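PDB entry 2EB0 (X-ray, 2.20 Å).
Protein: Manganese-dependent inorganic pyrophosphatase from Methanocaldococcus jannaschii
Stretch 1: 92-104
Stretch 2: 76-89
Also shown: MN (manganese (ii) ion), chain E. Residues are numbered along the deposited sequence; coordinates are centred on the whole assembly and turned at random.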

ATOM      1  N   GLY B  92       5.970   2.929  -2.039  1.00 23.53           N
ATOM      2  CA  GLY B  92       7.118   3.759  -1.731  1.00 26.65           C
ATOM      3  C   GLY B  92       6.752   4.992  -0.932  1.00 27.83           C
ATOM      4  O   GLY B  92       7.615   5.809  -0.633  1.00 29.31           O
ATOM      5  N   LEU B  93       5.475   5.127  -0.585  1.00 40.42           N
ATOM      6  CA  LEU B  93       5.004   6.278   0.179  1.00 43.18           C
ATOM      7  C   LEU B  93       4.308   5.874   1.461  1.00 42.18           C
ATOM      8  O   LEU B  93       3.407   5.044   1.436  1.00 46.44           O
ATOM      9  CB  LEU B  93       3.996   7.111  -0.629  1.00 40.23           C
ATOM     10  CG  LEU B  93       4.431   8.076  -1.731  1.00 45.43           C
ATOM     11  CD1 LEU B  93       3.203   8.802  -2.265  1.00 44.11           C
ATOM     12  CD2 LEU B  93       5.436   9.084  -1.183  1.00 45.90           C
ATOM     13  N   THR B  94       4.726   6.460   2.579  0.50 15.37           N
ATOM     14  CA  THR B  94       4.074   6.203   3.855  0.50 13.20           C
ATOM     15  C   THR B  94       3.116   7.375   3.975  0.50 11.75           C
ATOM     16  O   THR B  94       3.372   8.445   3.417  0.50  9.04           O
ATOM     17  CB  THR B  94       5.042   6.270   5.041  0.50 33.57           C
ATOM     18  OG1 THR B  94       5.468   7.623   5.224  1.00 34.80           O
ATOM     19  CG2 THR B  94       6.247   5.380   4.804  1.00 35.02           C
ATOM     20  N   THR B  95       2.015   7.182   4.688  1.00 22.74           N
ATOM     21  CA  THR B  95       1.035   8.246   4.855  1.00 21.46           C
ATOM     22  C   THR B  95       0.828   8.549   6.335  1.00 22.80           C
ATOM     23  O   THR B  95       1.134   7.733   7.204  1.00 21.20           O
ATOM     24  CB  THR B  95      -0.333   7.874   4.229  1.00 26.72           C
ATOM     25  OG1 THR B  95      -0.889   6.752   4.926  1.00 25.96           O
ATOM     26  CG2 THR B  95      -0.173   7.535   2.739  1.00 23.91           C
ATOM     27  N   THR B  96       0.297   9.732   6.610  1.00 36.40           N
ATOM     28  CA  THR B  96       0.071  10.169   7.975  1.00 37.80           C
ATOM     29  C   THR B  96      -1.289   9.761   8.530  1.00 37.27           C
ATOM     30  O   THR B  96      -1.528   9.851   9.731  1.00 40.51           O
ATOM     31  CB  THR B  96       0.217  11.694   8.068  1.00 37.50           C
ATOM     32  OG1 THR B  96      -0.233  12.141   9.352  1.00 40.59           O
ATOM     33  CG2 THR B  96      -0.598  12.370   6.970  1.00 38.46           C
ATOM     34  N   GLU B  97      -2.179   9.315   7.653  0.50 12.76           N
ATOM     35  CA  GLU B  97      -3.509   8.893   8.065  0.50 11.89           C
ATOM     36  C   GLU B  97      -4.009   7.824   7.102  0.50 11.32           C
ATOM     37  O   GLU B  97      -3.497   7.701   5.986  0.50  8.50           O
ATOM     38  CB  GLU B  97      -4.477  10.073   8.032  0.50 31.85           C
ATOM     39  CG  GLU B  97      -4.669  10.645   6.641  0.50 34.69           C
ATOM     40  CD  GLU B  97      -6.022  11.300   6.451  0.50 36.73           C
ATOM     41  OE1 GLU B  97      -6.268  11.831   5.350  0.50 39.40           O
ATOM     42  OE2 GLU B  97      -6.840  11.282   7.392  0.50 39.03           O
ATOM     43  N   PRO B  98      -5.014   7.039   7.523  1.00 27.25           N
ATOM     44  CA  PRO B  98      -5.568   5.987   6.666  1.00 28.40           C
ATOM     45  C   PRO B  98      -6.039   6.602   5.360  1.00 28.93           C
ATOM     46  O   PRO B  98      -6.638   7.674   5.346  1.00 28.97           O
ATOM     47  CB  PRO B  98      -6.712   5.428   7.499  1.00 18.60           C
ATOM     48  CG  PRO B  98      -6.171   5.541   8.889  1.00 19.03           C
ATOM     49  CD  PRO B  98      -5.586   6.956   8.879  1.00 20.82           C
ATOM     50  N   ILE B  99      -5.771   5.901   4.267  1.00 30.15           N
ATOM     51  CA  ILE B  99      -6.101   6.388   2.941  1.00 30.29           C
ATOM     52  C   ILE B  99      -6.624   5.268   2.064  1.00 28.02           C
ATOM     53  O   ILE B  99      -6.420   4.097   2.371  1.00 27.41           O
ATOM     54  CB  ILE B  99      -4.819   6.991   2.312  1.00 32.70           C
ATOM     55  CG1 ILE B  99      -4.794   8.496   2.554  1.00 35.40           C
ATOM     56  CG2 ILE B  99      -4.691   6.611   0.849  1.00 35.06           C
ATOM     57  CD1 ILE B  99      -3.461   9.131   2.262  1.00 37.02           C
ATOM     58  N   LEU B 100      -7.330   5.623   0.994  1.00 22.99           N
ATOM     59  CA  LEU B 100      -7.788   4.608   0.056  1.00 20.02           C
ATOM     60  C   LEU B 100      -6.517   4.288  -0.731  1.00 21.33           C
ATOM     61  O   LEU B 100      -5.907   5.174  -1.347  1.00 21.12           O
ATOM     62  CB  LEU B 100      -8.845   5.152  -0.894  1.00 20.01           C
ATOM     63  CG  LEU B 100      -9.068   4.274  -2.135  1.00 19.25           C
ATOM     64  CD1 LEU B 100      -9.698   2.945  -1.753  1.00 17.51           C
ATOM     65  CD2 LEU B 100      -9.956   5.006  -3.103  1.00 15.96           C
ATOM     66  N   TYR B 101      -6.097   3.034  -0.687  1.00 21.31           N
ATOM     67  CA  TYR B 101      -4.896   2.639  -1.400  1.00 20.91           C
ATOM     68  C   TYR B 101      -5.215   1.369  -2.160  1.00 19.43           C
ATOM     69  O   TYR B 101      -5.600   0.372  -1.560  1.00 18.84           O
ATOM     70  CB  TYR B 101      -3.760   2.385  -0.413  1.00 21.10           C
ATOM     71  CG  TYR B 101      -2.400   2.351  -1.051  1.00 22.40           C
ATOM     72  CD1 TYR B 101      -2.114   1.462  -2.090  1.00 25.19           C
ATOM     73  CD2 TYR B 101      -1.399   3.220  -0.637  1.00 21.93           C
ATOM     74  CE1 TYR B 101      -0.863   1.442  -2.701  1.00 23.03           C
ATOM     75  CE2 TYR B 101      -0.145   3.209  -1.240  1.00 24.62           C
ATOM     76  CZ  TYR B 101       0.113   2.317  -2.271  1.00 24.06           C
ATOM     77  OH  TYR B 101       1.351   2.303  -2.862  1.00 24.97           O
ATOM     78  N   TYR B 102      -5.067   1.408  -3.479  1.00 15.21           N
ATOM     79  CA  TYR B 102      -5.356   0.232  -4.284  1.00 17.24           C
ATOM     80  C   TYR B 102      -4.308   0.018  -5.369  1.00 17.14           C
ATOM     81  O   TYR B 102      -4.226   0.789  -6.336  1.00 15.05           O
ATOM     82  CB  TYR B 102      -6.750   0.351  -4.911  1.00 21.93           C
ATOM     83  CG  TYR B 102      -7.193  -0.888  -5.659  1.00 26.45           C
ATOM     84  CD1 TYR B 102      -6.999  -2.163  -5.116  1.00 26.51           C
ATOM     85  CD2 TYR B 102      -7.809  -0.792  -6.906  1.00 25.78           C
ATOM     86  CE1 TYR B 102      -7.402  -3.303  -5.800  1.00 28.07           C
ATOM     87  CE2 TYR B 102      -8.221  -1.931  -7.597  1.00 25.07           C
ATOM     88  CZ  TYR B 102      -8.013  -3.181  -7.040  1.00 27.02           C
ATOM     89  OH  TYR B 102      -8.403  -4.309  -7.724  1.00 26.33           O
ATOM     90  N   ALA B 103      -3.497  -1.021  -5.189  1.00 14.38           N
ATOM     91  CA  ALA B 103      -2.461  -1.360  -6.161  1.00 17.75           C
ATOM     92  C   ALA B 103      -2.416  -2.868  -6.452  1.00 18.21           C
ATOM     93  O   ALA B 103      -2.472  -3.691  -5.543  1.00 18.50           O
ATOM     94  CB  ALA B 103      -1.088  -0.866  -5.668  1.00  9.78           C
ATOM     95  N   LYS B 104      -2.345  -3.222  -7.730  1.00 27.12           N
ATOM     96  CA  LYS B 104      -2.270  -4.622  -8.138  1.00 28.15           C
ATOM     97  C   LYS B 104      -1.013  -4.766  -8.970  1.00 26.56           C
ATOM     98  O   LYS B 104      -0.705  -3.901  -9.786  1.00 28.77           O
ATOM     99  CB  LYS B 104      -3.483  -5.029  -8.987  1.00 24.30           C
ATOM    100  CG  LYS B 104      -4.806  -5.003  -8.244  1.00 29.48           C
ATOM    101  CD  LYS B 104      -6.000  -5.328  -9.148  1.00 31.28           C
ATOM    102  CE  LYS B 104      -6.350  -6.822  -9.175  1.00 32.55           C
ATOM    103  NZ  LYS B 104      -5.418  -7.658  -9.971  1.00 33.44           N
TER
HETATM  104 MN    MN E 503       2.207   2.536 -15.342  1.00 34.64          MN
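Stretch 2 (76-89) DLEEGKLIAIIDHH

Stretch 2 begins with a short 3-10 segment, 77-79. Glu 79 N donates a weak hydrogen bond to Asp 76 O, and Gly 80 N closes the turn on Leu 77 O at 2.8 Å. A strand, 81-87, follows, and ends just before His 88, a manganese ligand. It lies beside strand 100-103 of stretch 1. The two are parallel, with N-to-C directions only 3° apart and axes that approach to 4.7 Å.

The register is regular. Leu 100 faces Ala 84, Tyr 101 faces Ile 85, Tyr 102 faces Ile 86, and Ala 103 faces Asp 87, with CA atoms 4.6 to 4.9 Å apart. Backbone hydrogen bonds hold this register. Ile 85 N donates to Leu 100 O at 3.0 Å. Tyr 102 N donates to Ile 85 O at 2.8 Å, nearly straight. Asp 87 N donates to Tyr 102 O at 3.0 Å. The ladder ends in a weak bond from Lys 104 N to Asp 87 O at 3.3 Å. The acceptor oxygens also touch CA atoms, as in the 3.1 Å contact of Ala 84 CA with Leu 100 O.

Side chains alternate between the two faces of the sheet. On one face lie Leu 100, Tyr 102, Ala 84 and Ile 86. Leu 100 CD2 rests 3.7 Å from Ala 84 CB. Further along, Ile 86 CD1 packs 3.6 Å from Tyr 102 CB, near the plane of the tyrosine ring and at its edge.

The other face carries Tyr 101, Ala 103, Ile 85 and Asp 87. Ile 85 is the main bump of stretch 2, with more area covered by the neighbouring stretch than any other residue. It lies under the flat of the Tyr 101 ring: Ile 85 CB is 4.0 Å from the ring centroid and close to its normal, a CH-pi contact. Its tip, Ile 85 CD1, fills the hollow between the Tyr 101 ring and Leu 93, 3.7 Å from Tyr 101 CE2 and 4.0 Å from Leu 93 CD1. Leu 93 thus bridges two parts of stretch 2, for its CD1 also meets Leu 77 CD1 at 3.7 Å.

Before the paired strand, Ile 99 leans on stretch 2. Its CD1 lies 3.7 Å from Leu 82 CB, and Ile 99 CG2 lies 3.9 Å from Ala 84 CA. Leu 82 CD1 extends to Thr 95 CG2 at 4.0 Å. At this end a water joins Leu 82 O (2.8 Å from the water O) to Glu 97 OE1 (2.7 Å from the water O). Lys 81 NZ is 4.0 Å from Glu 97 OE1, too far for a salt bridge.

At the far end, Ala 103 CB sits 4.3 Å from Asp 87 CB. Asp 87 OD2 accepts from His 89 ND1 and His 88 N, each at 2.6 Å. A second water links Asp 87 OD1, His 89 O and Tyr 101 OH. The His 88 ring leads away, and its NE2 binds MN at 2.3 Å.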

ATOM      1  N   ASP B  76       6.053  19.109  -2.920  1.00 27.18           N
ATOM      2  CA  ASP B  76       5.356  19.454  -1.693  1.00 27.12           C
ATOM      3  C   ASP B  76       4.103  18.607  -1.497  1.00 27.19           C
ATOM      4  O   ASP B  76       3.057  19.121  -1.085  1.00 26.72           O
ATOM      5  CB  ASP B  76       4.951  20.931  -1.727  1.00 42.66           C
ATOM      6  CG  ASP B  76       4.078  21.275  -2.932  1.00 43.15           C
ATOM      7  OD1 ASP B  76       3.523  22.391  -2.961  1.00 42.04           O
ATOM      8  OD2 ASP B  76       3.951  20.438  -3.854  1.00 43.99           O
ATOM      9  N   LEU B  77       4.204  17.315  -1.795  1.00 30.78           N
ATOM     10  CA  LEU B  77       3.069  16.402  -1.650  1.00 29.72           C
ATOM     11  C   LEU B  77       2.465  16.565  -0.257  1.00 28.89           C
ATOM     12  O   LEU B  77       1.250  16.665  -0.098  1.00 26.92           O
ATOM     13  CB  LEU B  77       3.527  14.951  -1.829  1.00 32.20           C
ATOM     14  CG  LEU B  77       2.568  13.943  -2.474  1.00 33.53           C
ATOM     15  CD1 LEU B  77       3.054  12.538  -2.130  1.00 32.99           C
ATOM     16  CD2 LEU B  77       1.135  14.144  -1.990  1.00 33.50           C
ATOM     17  N   GLU B  78       3.344  16.592   0.742  0.50 22.06           N
ATOM     18  CA  GLU B  78       2.978  16.733   2.148  0.50 20.73           C
ATOM     19  C   GLU B  78       1.983  17.849   2.437  0.50 20.62           C
ATOM     20  O   GLU B  78       1.067  17.680   3.241  0.50 20.61           O
ATOM     21  CB  GLU B  78       4.236  16.985   2.973  0.50 36.04           C
ATOM     22  CG  GLU B  78       5.099  18.100   2.402  0.50 37.08           C
ATOM     23  CD  GLU B  78       6.029  18.711   3.425  0.50 36.50           C
ATOM     24  OE1 GLU B  78       6.844  17.970   4.013  0.50 36.38           O
ATOM     25  OE2 GLU B  78       5.942  19.937   3.640  0.50 37.95           O
ATOM     26  N   GLU B  79       2.173  18.997   1.799  0.50 12.38           N
ATOM     27  CA  GLU B  79       1.291  20.132   2.022  0.50 13.56           C
ATOM     28  C   GLU B  79      -0.074  19.973   1.370  0.50 14.24           C
ATOM     29  O   GLU B  79      -0.958  20.813   1.542  0.50 12.25           O
ATOM     30  CB  GLU B  79       1.961  21.419   1.543  0.50 32.33           C
ATOM     31  CG  GLU B  79       2.973  21.969   2.537  0.50 32.83           C
ATOM     32  CD  GLU B  79       3.594  23.268   2.079  0.50 33.18           C
ATOM     33  OE1 GLU B  79       4.541  23.219   1.270  0.50 32.30           O
ATOM     34  OE2 GLU B  79       3.125  24.339   2.519  0.50 33.84           O
ATOM     35  N   GLY B  80      -0.241  18.889   0.624  1.00 35.67           N
ATOM     36  CA  GLY B  80      -1.511  18.639  -0.021  1.00 35.84           C
ATOM     37  C   GLY B  80      -2.332  17.700   0.837  1.00 35.91           C
ATOM     38  O   GLY B  80      -1.874  17.247   1.877  1.00 36.64           O
ATOM     39  N   LYS B  81      -3.549  17.408   0.400  1.00 27.65           N
ATOM     40  CA  LYS B  81      -4.436  16.510   1.127  1.00 27.89           C
ATOM     41  C   LYS B  81      -4.559  15.216   0.315  1.00 26.13           C
ATOM     42  O   LYS B  81      -5.427  15.105  -0.555  1.00 22.60           O
ATOM     43  CB  LYS B  81      -5.805  17.171   1.290  1.00 43.07           C
ATOM     44  CG  LYS B  81      -6.618  16.704   2.480  1.00 46.26           C
ATOM     45  CD  LYS B  81      -7.344  15.402   2.215  1.00 51.22           C
ATOM     46  CE  LYS B  81      -8.296  15.081   3.364  1.00 50.73           C
ATOM     47  NZ  LYS B  81      -9.031  13.803   3.161  1.00 52.09           N
ATOM     48  N   LEU B  82      -3.687  14.248   0.606  1.00 32.15           N
ATOM     49  CA  LEU B  82      -3.673  12.959  -0.094  1.00 31.84           C
ATOM     50  C   LEU B  82      -4.945  12.150   0.178  1.00 31.10           C
ATOM     51  O   LEU B  82      -5.169  11.694   1.301  1.00 30.55           O
ATOM     52  CB  LEU B  82      -2.455  12.140   0.340  1.00 36.26           C
ATOM     53  CG  LEU B  82      -1.600  11.462  -0.736  1.00 41.26           C
ATOM     54  CD1 LEU B  82      -0.731  10.382  -0.082  1.00 38.44           C
ATOM     55  CD2 LEU B  82      -2.483  10.845  -1.809  1.00 37.51           C
ATOM     56  N   ILE B  83      -5.763  11.969  -0.857  1.00 27.56           N
ATOM     57  CA  ILE B  83      -7.020  11.226  -0.758  1.00 26.41           C
ATOM     58  C   ILE B  83      -6.870   9.729  -1.081  1.00 27.40           C
ATOM     59  O   ILE B  83      -7.396   8.870  -0.364  1.00 28.64           O
ATOM     60  CB  ILE B  83      -8.085  11.799  -1.733  1.00 26.33           C
ATOM     61  CG1 ILE B  83      -8.366  13.268  -1.410  1.00 27.41           C
ATOM     62  CG2 ILE B  83      -9.368  10.963  -1.669  1.00 24.00           C
ATOM     63  CD1 ILE B  83      -9.114  13.495  -0.107  1.00 31.51           C
ATOM     64  N   ALA B  84      -6.163   9.412  -2.162  1.00 24.44           N
ATOM     65  CA  ALA B  84      -6.006   8.012  -2.551  1.00 23.65           C
ATOM     66  C   ALA B  84      -4.800   7.750  -3.436  1.00 21.58           C
ATOM     67  O   ALA B  84      -4.162   8.674  -3.937  1.00 21.19           O
ATOM     68  CB  ALA B  84      -7.279   7.526  -3.282  1.00 10.28           C
ATOM     69  N   ILE B  85      -4.498   6.471  -3.609  1.00 17.22           N
ATOM     70  CA  ILE B  85      -3.414   6.042  -4.473  1.00 16.35           C
ATOM     71  C   ILE B  85      -3.888   4.798  -5.219  1.00 18.10           C
ATOM     72  O   ILE B  85      -4.286   3.810  -4.596  1.00 18.80           O
ATOM     73  CB  ILE B  85      -2.132   5.699  -3.682  1.00 16.23           C
ATOM     74  CG1 ILE B  85      -1.571   6.963  -3.016  1.00 17.71           C
ATOM     75  CG2 ILE B  85      -1.098   5.104  -4.619  1.00 11.25           C
ATOM     76  CD1 ILE B  85      -0.281   6.741  -2.245  1.00 16.33           C
ATOM     77  N   ILE B  86      -3.870   4.877  -6.548  1.00 19.47           N
ATOM     78  CA  ILE B  86      -4.264   3.784  -7.430  1.00 18.90           C
ATOM     79  C   ILE B  86      -3.023   3.549  -8.280  1.00 20.15           C
ATOM     80  O   ILE B  86      -2.670   4.372  -9.132  1.00 20.20           O
ATOM     81  CB  ILE B  86      -5.451   4.194  -8.304  1.00 17.95           C
ATOM     82  CG1 ILE B  86      -6.600   4.665  -7.407  1.00 17.81           C
ATOM     83  CG2 ILE B  86      -5.892   3.020  -9.173  1.00 16.25           C
ATOM     84  CD1 ILE B  86      -7.129   3.593  -6.467  1.00 20.45           C
ATOM     85  N   ASP B  87      -2.373   2.410  -8.063  1.00 21.58           N
ATOM     86  CA  ASP B  87      -1.107   2.150  -8.729  1.00 20.91           C
ATOM     87  C   ASP B  87      -0.829   0.680  -9.053  1.00 21.49           C
ATOM     88  O   ASP B  87      -1.683  -0.193  -8.871  1.00 22.15           O
ATOM     89  CB  ASP B  87      -0.020   2.684  -7.793  1.00 22.31           C
ATOM     90  CG  ASP B  87       1.315   2.838  -8.456  1.00 24.66           C
ATOM     91  OD1 ASP B  87       2.288   3.030  -7.703  1.00 27.67           O
ATOM     92  OD2 ASP B  87       1.402   2.780  -9.705  1.00 26.94           O
ATOM     93  N   HIS B  88       0.369   0.422  -9.565  1.00 12.76           N
ATOM     94  CA  HIS B  88       0.797  -0.933  -9.856  1.00 13.40           C
ATOM     95  C   HIS B  88       2.312  -1.039  -9.652  1.00 13.38           C
ATOM     96  O   HIS B  88       2.978  -1.907 -10.210  1.00 14.46           O
ATOM     97  CB  HIS B  88       0.385  -1.371 -11.272  1.00 10.52           C
ATOM     98  CG  HIS B  88       1.099  -0.657 -12.375  1.00 12.56           C
ATOM     99  ND1 HIS B  88       1.761  -1.328 -13.382  1.00 15.12           N
ATOM    100  CD2 HIS B  88       1.195   0.658 -12.674  1.00  7.95           C
ATOM    101  CE1 HIS B  88       2.228  -0.458 -14.257  1.00 11.71           C
ATOM    102  NE2 HIS B  88       1.895   0.755 -13.850  1.00 16.92           N
ATOM    103  N   HIS B  89       2.848  -0.137  -8.843  1.00 25.49           N
ATOM    104  CA  HIS B  89       4.268  -0.157  -8.522  1.00 25.98           C
ATOM    105  C   HIS B  89       4.373  -0.593  -7.072  1.00 27.41           C
ATOM    106  O   HIS B  89       3.356  -0.803  -6.409  1.00 30.21           O
ATOM    107  CB  HIS B  89       4.895   1.231  -8.676  1.00 21.12           C
ATOM    108  CG  HIS B  89       4.876   1.750 -10.076  1.00 20.21           C
ATOM    109  ND1 HIS B  89       3.761   2.335 -10.638  1.00 22.12           N
ATOM    110  CD2 HIS B  89       5.826   1.745 -11.042  1.00 20.56           C
ATOM    111  CE1 HIS B  89       4.025   2.668 -11.891  1.00 19.37           C
ATOM    112  NE2 HIS B  89       5.271   2.320 -12.161  1.00 21.58           N
TER
HETATM  113  O   HOH W   1      -4.082  12.267   3.769  1.00 51.91           O
HETATM  114  O   HOH W   2       1.698   1.244  -5.208  1.00 36.56           O